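PDB 3QLI: coenzyme A transferase from Yersinia pestis, which probably transfers coenzyme A between an acyl-CoA thioester and a carboxylate such as acetate. Local coordinates for residues G269-I274 with Y303-D308. Numbering follows the deposited sequence.
Sequences GLVDLI and YEYLND
Tyr305 and Leu306, on helix 300-306, meet Val271 and Ile274, about one turn apart on helix 268-276. The backbones stay well apart, the closest CA atoms being those of Val271 and Tyr305 at 8.3 Å, which leaves the gap to side chains. Tyr305 bridges it: with CG anti to the backbone N (chi1 -175°), its ring reaches over to the other helix. Val271 CG1 lies 3.4 Å from Tyr305 CD2, approaching the ring obliquely. Further out, Ile274 CG2 sits at the ring edge, near its plane, 3.8 Å from Tyr305 OH. Arg275 adds a cation-pi interaction to this ring, and His309 meets it with planes inclined by about 65°. Next in sequence, Leu306 brings CD2 to 4.2 Å from Val271 CG2, so the two methyls of Val271 serve different neighbours. Leu266 of strand 265-266 touches both Val271 and Leu306, tying the helix pair to the strand leading into helix 268-276. With 164 Å² buried between methyls and ring carbons, and the Tyr305 hydroxyl beside Ile274 CG2 but hydrogen-bonded to a residue flanking the segments, the two segments are joined by dispersion and hydrophobic packing, without a direct polar bond between them.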
loop_
_atom_site.group_PDB
_atom_site.type_symbol
_atom_site.label_atom_id
_atom_site.label_comp_id
_atom_site.label_asym_id
_atom_site.label_seq_id
_atom_site.Cartn_x
_atom_site.Cartn_y
_atom_site.Cartn_z
ATOM N N GLY A 269 -11.310 -21.229 -14.229
ATOM C CA GLY A 269 -10.038 -21.938 -14.221
ATOM C C GLY A 269 -9.704 -22.540 -12.867
ATOM O O GLY A 269 -9.299 -23.703 -12.775
ATOM N N LEU A 270 -9.868 -21.749 -11.805
ATOM C CA LEU A 270 -9.588 -22.235 -10.465
ATOM C C LEU A 270 -10.547 -23.352 -10.091
ATOM O O LEU A 270 -10.165 -24.324 -9.439
ATOM C CB LEU A 270 -9.674 -21.096 -9.434
ATOM C CG LEU A 270 -8.485 -20.129 -9.407
ATOM C CD1 LEU A 270 -8.699 -19.018 -8.380
ATOM C CD2 LEU A 270 -7.170 -20.888 -9.145
ATOM N N VAL A 271 -11.801 -23.216 -10.499
ATOM C CA VAL A 271 -12.795 -24.210 -10.137
ATOM C C VAL A 271 -12.481 -25.515 -10.861
ATOM O O VAL A 271 -12.724 -26.608 -10.336
ATOM C CB VAL A 271 -14.212 -23.717 -10.466
ATOM C CG1 VAL A 271 -15.204 -24.875 -10.415
ATOM C CG2 VAL A 271 -14.610 -22.612 -9.492
ATOM N N ASP A 272 -11.913 -25.406 -12.060
ATOM C CA ASP A 272 -11.503 -26.617 -12.794
ATOM C C ASP A 272 -10.447 -27.402 -12.003
ATOM O O ASP A 272 -10.500 -28.640 -11.917
ATOM C CB ASP A 272 -10.982 -26.248 -14.186
ATOM C CG ASP A 272 -10.637 -27.464 -15.021
ATOM O OD1 ASP A 272 -11.569 -28.178 -15.450
ATOM O OD2 ASP A 272 -9.433 -27.699 -15.257
ATOM N N LEU A 273 -9.496 -26.683 -11.401
ATOM C CA LEU A 273 -8.461 -27.332 -10.605
ATOM C C LEU A 273 -9.048 -27.990 -9.355
ATOM O O LEU A 273 -8.575 -29.042 -8.918
ATOM C CB LEU A 273 -7.348 -26.349 -10.243
ATOM C CG LEU A 273 -6.602 -25.727 -11.430
ATOM C CD1 LEU A 273 -5.555 -24.731 -10.927
ATOM C CD2 LEU A 273 -5.951 -26.809 -12.288
ATOM N N ILE A 274 -10.083 -27.383 -8.783
ATOM C CA ILE A 274 -10.789 -28.021 -7.670
ATOM C C ILE A 274 -11.424 -29.329 -8.148
ATOM O O ILE A 274 -11.223 -30.390 -7.556
ATOM C CB ILE A 274 -11.885 -27.113 -7.089
ATOM C CG1 ILE A 274 -11.276 -25.848 -6.471
ATOM C CG2 ILE A 274 -12.672 -27.861 -6.015
ATOM C CD1 ILE A 274 -12.338 -24.873 -5.926
ATOM N N TYR A 303 -21.085 -21.725 -11.827
ATOM C CA TYR A 303 -22.052 -21.334 -10.802
ATOM C C TYR A 303 -22.769 -22.550 -10.187
ATOM O O TYR A 303 -22.949 -22.628 -8.960
ATOM C CB TYR A 303 -23.084 -20.345 -11.361
ATOM C CG TYR A 303 -22.528 -19.018 -11.851
ATOM C CD1 TYR A 303 -21.606 -18.300 -11.097
ATOM C CD2 TYR A 303 -22.949 -18.472 -13.067
ATOM C CE1 TYR A 303 -21.109 -17.075 -11.544
ATOM C CE2 TYR A 303 -22.453 -17.253 -13.526
ATOM C CZ TYR A 303 -21.535 -16.560 -12.760
ATOM O OH TYR A 303 -21.053 -15.344 -13.201
ATOM N N GLU A 304 -23.200 -23.483 -11.036
ATOM C CA GLU A 304 -23.890 -24.683 -10.565
ATOM C C GLU A 304 -22.994 -25.505 -9.650
ATOM O O GLU A 304 -23.443 -26.055 -8.636
ATOM C CB GLU A 304 -24.363 -25.538 -11.745
ATOM C CG GLU A 304 -25.473 -24.894 -12.564
ATOM C CD GLU A 304 -25.711 -25.586 -13.906
ATOM O OE1 GLU A 304 -26.738 -25.279 -14.554
ATOM O OE2 GLU A 304 -24.871 -26.425 -14.319
ATOM N N TYR A 305 -21.721 -25.576 -10.013
ATOM C CA TYR A 305 -20.748 -26.347 -9.252
ATOM C C TYR A 305 -20.548 -25.835 -7.815
ATOM O O TYR A 305 -20.232 -26.612 -6.916
ATOM C CB TYR A 305 -19.405 -26.401 -9.995
ATOM C CG TYR A 305 -18.397 -27.299 -9.310
ATOM C CD1 TYR A 305 -18.490 -28.688 -9.416
ATOM C CD2 TYR A 305 -17.360 -26.766 -8.554
ATOM C CE1 TYR A 305 -17.574 -29.519 -8.785
ATOM C CE2 TYR A 305 -16.444 -27.588 -7.918
ATOM C CZ TYR A 305 -16.557 -28.964 -8.040
ATOM O OH TYR A 305 -15.644 -29.787 -7.410
ATOM N N LEU A 306 -20.742 -24.539 -7.591
ATOM C CA LEU A 306 -20.524 -23.970 -6.258
ATOM C C LEU A 306 -21.601 -24.382 -5.286
ATOM O O LEU A 306 -21.408 -24.313 -4.080
ATOM C CB LEU A 306 -20.487 -22.438 -6.310
ATOM C CG LEU A 306 -19.561 -21.842 -7.370
ATOM C CD1 LEU A 306 -19.638 -20.313 -7.302
ATOM C CD2 LEU A 306 -18.134 -22.337 -7.170
ATOM N N ASN A 307 -22.743 -24.805 -5.809
ATOM C CA ASN A 307 -23.890 -25.089 -4.960
ATOM C C ASN A 307 -23.598 -26.166 -3.915
ATOM O O ASN A 307 -23.312 -27.304 -4.259
ATOM C CB ASN A 307 -25.094 -25.475 -5.825
ATOM C CG ASN A 307 -26.386 -25.512 -5.038
ATOM O OD1 ASN A 307 -26.867 -24.479 -4.556
ATOM N ND2 ASN A 307 -26.960 -26.709 -4.902
ATOM N N ASP A 308 -23.653 -25.795 -2.639
ATOM C CA ASP A 308 -23.522 -26.758 -1.545
ATOM C C ASP A 308 -22.198 -27.498 -1.544
ATOM O O ASP A 308 -22.132 -28.645 -1.106
ATOM C CB ASP A 308 -24.641 -27.803 -1.615
ATOM C CG ASP A 308 -25.974 -27.257 -1.162
ATOM O OD1 ASP A 308 -26.005 -26.537 -0.148
ATOM O OD2 ASP A 308 -26.992 -27.551 -1.822
#